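Local coordinates for sensor protein (Vibrio parahaemolyticus, PDB 3I9Y) that is the sensor domain of a TMAO-responsive membrane receptor that probably transfers phosphate from ATP to a histidine in a two-component pathway, at residues I97-L111 and L222-L236. Sequence-based numbering, arbitrary orientation.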
# COMPACT_ATOMS: atom_id res chain seq x y z
N ILE A 97 2.59 4.79 8.54
CA ILE A 97 2.87 3.68 9.40
C ILE A 97 4.33 3.68 9.97
O ILE A 97 4.47 3.47 11.13
CB ILE A 97 2.58 2.35 8.63
CG1 ILE A 97 1.05 2.23 8.42
CG2 ILE A 97 3.05 1.20 9.49
CD1 ILE A 97 0.73 1.40 7.09
N ASP A 98 5.40 3.87 9.17
CA ASP A 98 6.69 3.84 9.73
C ASP A 98 6.95 4.98 10.73
O ASP A 98 7.58 4.73 11.72
CB ASP A 98 7.82 3.86 8.68
CG ASP A 98 7.77 2.51 7.80
OD1 ASP A 98 6.98 1.56 8.14
OD2 ASP A 98 8.51 2.38 6.82
N THR A 99 6.42 6.15 10.47
CA THR A 99 6.61 7.23 11.41
C THR A 99 5.94 6.83 12.75
O THR A 99 6.47 6.99 13.81
CB THR A 99 5.91 8.54 10.86
OG1 THR A 99 6.69 8.76 9.63
CG2 THR A 99 6.33 9.82 11.75
N ARG A 100 4.76 6.30 12.68
CA ARG A 100 4.09 5.97 13.91
C ARG A 100 4.79 4.79 14.72
O ARG A 100 4.81 4.82 15.97
CB ARG A 100 2.62 5.59 13.55
CG ARG A 100 1.65 6.81 13.50
CD ARG A 100 0.78 6.79 12.16
NE ARG A 100 -0.10 7.98 11.81
CZ ARG A 100 -1.01 8.31 12.67
NH1 ARG A 100 -1.09 7.64 13.78
NH2 ARG A 100 -1.88 9.22 12.45
N VAL A 101 5.34 3.79 13.98
CA VAL A 101 5.98 2.68 14.60
C VAL A 101 7.25 3.24 15.28
O VAL A 101 7.48 2.95 16.51
CB VAL A 101 6.26 1.59 13.56
CG1 VAL A 101 7.41 0.53 14.13
CG2 VAL A 101 4.91 0.95 13.08
N GLU A 102 7.97 4.17 14.64
CA GLU A 102 9.19 4.71 15.23
C GLU A 102 8.77 5.55 16.48
O GLU A 102 9.42 5.38 17.50
CB GLU A 102 9.97 5.57 14.27
CG GLU A 102 11.23 6.26 14.81
CD GLU A 102 12.21 5.27 15.35
OE1 GLU A 102 12.14 3.96 15.10
OE2 GLU A 102 13.13 5.75 16.14
N GLU A 103 7.68 6.33 16.50
CA GLU A 103 7.33 7.01 17.77
C GLU A 103 7.02 5.98 18.87
O GLU A 103 7.29 6.17 20.08
CB GLU A 103 5.99 7.80 17.70
CG GLU A 103 6.11 8.86 16.56
CD GLU A 103 4.77 9.62 16.28
OE1 GLU A 103 4.92 10.60 15.52
OE2 GLU A 103 3.64 9.30 16.74
N MET A 104 6.35 4.92 18.45
CA MET A 104 5.97 3.87 19.41
C MET A 104 7.24 3.12 19.95
O MET A 104 7.22 2.66 21.18
CB MET A 104 5.00 2.84 18.80
CG MET A 104 3.66 3.60 18.64
SD MET A 104 2.47 2.29 17.98
CE MET A 104 2.60 2.89 16.90
N ARG A 105 8.23 2.88 19.07
CA ARG A 105 9.46 2.18 19.52
C ARG A 105 10.15 3.19 20.56
O ARG A 105 10.65 2.71 21.65
CB ARG A 105 10.51 1.97 18.37
CG ARG A 105 11.83 1.18 18.90
CD ARG A 105 12.74 1.08 17.51
NE ARG A 105 13.25 2.48 17.33
CZ ARG A 105 14.18 3.03 18.13
NH1 ARG A 105 14.67 2.32 19.14
NH2 ARG A 105 14.64 4.28 18.04
N LEU A 106 10.26 4.49 20.28
CA LEU A 106 10.94 5.33 21.27
C LEU A 106 10.19 5.36 22.66
O LEU A 106 10.80 5.48 23.70
CB LEU A 106 10.96 6.85 20.81
CG LEU A 106 11.84 6.87 19.53
CD1 LEU A 106 11.76 8.27 18.91
CD2 LEU A 106 13.26 6.84 20.09
N LEU A 107 8.86 5.49 22.65
CA LEU A 107 8.09 5.54 23.90
C LEU A 107 8.32 4.19 24.61
O LEU A 107 8.42 4.17 25.79
CB LEU A 107 6.51 5.62 23.62
CG LEU A 107 6.25 7.01 23.05
CD1 LEU A 107 4.89 6.79 22.45
CD2 LEU A 107 6.27 8.15 24.09
N SER A 108 8.29 3.07 23.93
CA SER A 108 8.51 1.75 24.57
C SER A 108 9.89 1.61 25.28
O SER A 108 10.00 1.01 26.35
CB SER A 108 8.51 0.58 23.54
OG SER A 108 7.11 0.51 23.08
N GLU A 109 10.92 2.05 24.64
CA GLU A 109 12.20 1.97 25.20
C GLU A 109 12.23 2.89 26.41
O GLU A 109 12.86 2.56 27.43
CB GLU A 109 13.28 2.41 24.14
CG GLU A 109 14.13 3.80 24.58
CD GLU A 109 14.15 5.07 23.52
OE1 GLU A 109 15.07 4.93 22.44
OE2 GLU A 109 13.37 6.19 23.80
N GLU A 110 11.70 4.11 26.28
CA GLU A 110 11.69 4.93 27.40
C GLU A 110 10.88 4.29 28.61
O GLU A 110 11.20 4.37 29.76
CB GLU A 110 11.00 6.12 26.99
CG GLU A 110 11.25 7.14 27.86
CD GLU A 110 10.76 8.43 27.27
OE1 GLU A 110 10.57 9.37 28.11
OE2 GLU A 110 10.52 8.51 25.98
N LEU A 111 9.76 3.69 28.32
CA LEU A 111 9.02 3.02 29.40
C LEU A 111 9.89 1.89 30.03
O LEU A 111 10.04 1.73 31.30
CB LEU A 111 7.91 2.34 28.79
CG LEU A 111 6.85 1.61 29.61
CD1 LEU A 111 6.16 2.48 30.74
CD2 LEU A 111 5.82 1.49 28.37
N LEU A 222 3.37 7.58 29.71
CA LEU A 222 3.94 7.02 28.47
C LEU A 222 2.94 6.07 27.92
O LEU A 222 2.73 5.93 26.69
CB LEU A 222 5.27 6.29 28.73
CG LEU A 222 6.31 7.31 28.96
CD1 LEU A 222 7.58 6.45 29.53
CD2 LEU A 222 6.82 7.95 27.66
N LEU A 223 2.25 5.39 28.82
CA LEU A 223 1.31 4.42 28.32
C LEU A 223 0.11 5.20 27.69
O LEU A 223 -0.58 4.66 26.73
CB LEU A 223 0.81 3.51 29.47
CG LEU A 223 1.86 2.53 29.97
CD1 LEU A 223 1.31 1.82 31.33
CD2 LEU A 223 1.91 1.35 28.95
N THR A 224 -0.16 6.42 28.21
CA THR A 224 -1.32 7.00 27.57
C THR A 224 -0.90 7.56 26.12
O THR A 224 -1.68 7.32 25.20
CB THR A 224 -2.22 7.94 28.52
OG1 THR A 224 -2.39 9.20 27.88
CG2 THR A 224 -1.86 8.06 29.84
N GLU A 225 0.42 7.96 25.95
CA GLU A 225 0.97 8.36 24.67
C GLU A 225 0.93 7.16 23.70
O GLU A 225 0.61 7.32 22.53
CB GLU A 225 2.38 8.87 24.83
CG GLU A 225 2.38 10.21 25.58
CD GLU A 225 1.41 11.14 24.80
OE1 GLU A 225 1.17 11.00 23.56
OE2 GLU A 225 0.85 12.02 25.40
N LEU A 226 1.25 5.96 24.20
CA LEU A 226 1.31 4.72 23.40
C LEU A 226 -0.10 4.37 23.02
O LEU A 226 -0.36 3.91 21.88
CB LEU A 226 1.92 3.52 24.08
CG LEU A 226 3.39 3.33 24.07
CD1 LEU A 226 3.61 2.02 25.10
CD2 LEU A 226 3.87 2.86 22.75
N GLY A 227 -1.04 4.59 23.96
CA GLY A 227 -2.36 4.24 23.62
C GLY A 227 -2.96 5.15 22.50
O GLY A 227 -3.71 4.66 21.68
N LYS A 228 -2.46 6.39 22.38
CA LYS A 228 -3.02 7.28 21.37
C LYS A 228 -2.53 6.74 20.03
O LYS A 228 -3.24 6.97 18.97
CB LYS A 228 -2.50 8.71 21.53
CG LYS A 228 -3.14 9.51 22.68
CD LYS A 228 -2.37 10.95 22.63
CE LYS A 228 -2.69 11.70 23.90
NZ LYS A 228 -3.87 10.87 24.81
N ARG A 229 -1.42 6.00 20.04
CA ARG A 229 -0.84 5.59 18.66
C ARG A 229 -1.42 4.31 18.13
O ARG A 229 -1.03 3.78 17.14
CB ARG A 229 0.75 5.60 18.70
CG ARG A 229 1.03 7.08 18.89
CD ARG A 229 2.20 7.38 19.52
NE ARG A 229 2.66 8.73 19.29
CZ ARG A 229 2.51 9.76 20.15
NH1 ARG A 229 1.85 9.64 21.35
NH2 ARG A 229 3.14 10.90 19.80
N GLN A 230 -2.44 3.78 18.86
CA GLN A 230 -3.05 2.57 18.45
C GLN A 230 -3.79 2.82 17.12
O GLN A 230 -4.07 1.83 16.46
CB GLN A 230 -4.16 1.93 19.51
CG GLN A 230 -3.48 1.47 20.70
CD GLN A 230 -4.60 1.13 21.79
OE1 GLN A 230 -5.21 2.06 22.48
NE2 GLN A 230 -4.93 -0.14 21.83
N VAL A 231 -4.03 4.06 16.72
CA VAL A 231 -4.64 4.39 15.35
C VAL A 231 -3.70 3.75 14.30
O VAL A 231 -4.16 3.52 13.18
CB VAL A 231 -4.67 5.91 14.90
CG1 VAL A 231 -5.11 6.79 16.03
CG2 VAL A 231 -3.31 6.43 14.80
N VAL A 232 -2.43 3.40 14.61
CA VAL A 232 -1.55 2.76 13.51
C VAL A 232 -2.19 1.42 13.00
O VAL A 232 -2.05 1.01 11.86
CB VAL A 232 -0.18 2.54 14.04
CG1 VAL A 232 -0.16 1.29 14.96
CG2 VAL A 232 0.77 2.25 12.89
N PHE A 233 -2.95 0.66 13.84
CA PHE A 233 -3.51 -0.56 13.37
C PHE A 233 -4.69 -0.19 12.34
O PHE A 233 -4.95 -0.99 11.42
CB PHE A 233 -4.15 -1.36 14.58
CG PHE A 233 -3.09 -2.01 15.44
CD1 PHE A 233 -2.44 -3.18 15.01
CD2 PHE A 233 -2.74 -1.36 16.64
CE1 PHE A 233 -1.46 -3.67 15.79
CE2 PHE A 233 -1.73 -1.85 17.44
CZ PHE A 233 -1.07 -3.00 17.06
N THR A 234 -5.37 0.96 12.44
CA THR A 234 -6.39 1.10 11.42
C THR A 234 -5.64 1.56 10.20
O THR A 234 -6.15 1.30 9.15
CB THR A 234 -7.46 2.12 11.72
OG1 THR A 234 -6.79 3.36 11.75
CG2 THR A 234 -7.97 2.00 13.19
N ILE A 235 -4.40 2.09 10.24
CA ILE A 235 -3.69 2.49 8.96
C ILE A 235 -3.14 1.20 8.31
O ILE A 235 -3.16 1.01 7.06
CB ILE A 235 -2.56 3.49 9.23
CG1 ILE A 235 -3.21 4.75 9.94
CG2 ILE A 235 -2.01 3.91 7.84
CD1 ILE A 235 -2.08 5.77 10.44
N LEU A 236 -2.80 0.20 9.17
CA LEU A 236 -2.34 -1.11 8.63
C LEU A 236 -3.50 -1.77 7.88
O LEU A 236 -3.24 -2.46 6.80
CB LEU A 236 -1.81 -2.10 9.71
CG LEU A 236 -0.42 -1.57 10.17
CD1 LEU A 236 -0.12 -2.44 11.52
CD2 LEU A 236 0.71 -1.97 9.19
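Within a sensor domain built of two stacked four-helix bundles, helix 63-114 packs antiparallel against helix 213-228 and the start of helix 232-267, pairing Leu107 with Leu222, Met104 with Leu226 and Ile97 with Val232. The axes of 97-111 and 222-228 come within 9.8 Å of each other at 161°, close enough for knobs-into-holes packing. Leu226 is one knob, set among Met104, Leu107, Ser108 and Leu111; its branched end fills the hole, with CG 3.9 Å from CB of Leu107. Val232, shorter and branched at CB, is the other, held among Ile97, Arg100, Val101 and Met104. The flexible Met104 bridges the two: its chain bends at the last torsion and brings CE to 3.7 Å from CG1 of Val232, while its CG slides past CB of Arg229. Ser108 suits its buried place because OG turns back to hydrogen-bond O of Met104. At one end Leu107 CD2 meets CD2 of Leu222 at 3.6 Å; at the other CG1 of Ile97 lies 3.5 Å from CG2 of Ile235, the two side chains sliding past each other in opposite directions. Val101 and Met104 also touch Ile177 of helix 158-180.

Along the more polar margin, long side chains serve both as apolar cover and as charge partners. Arg100, salt-bridged to Glu96, receives CD1 of Ile235 over one guanidinium face. The chain of Arg229, extended from CG to NE, brings its guanidinium under Leu107, whose CD1 lies over one face. Its NH1 donates to both O and OE1 of Glu225, the latter through that oxygen's anti lone pair; the two bonds should limit rotation of the guanidinium. The carboxylate of Glu103 is turned 71° from the guanidinium plane. At the guanidinium edge, NE reaches the anti side of Glu103 OE2 in a nearly straight 2.8 Å bond.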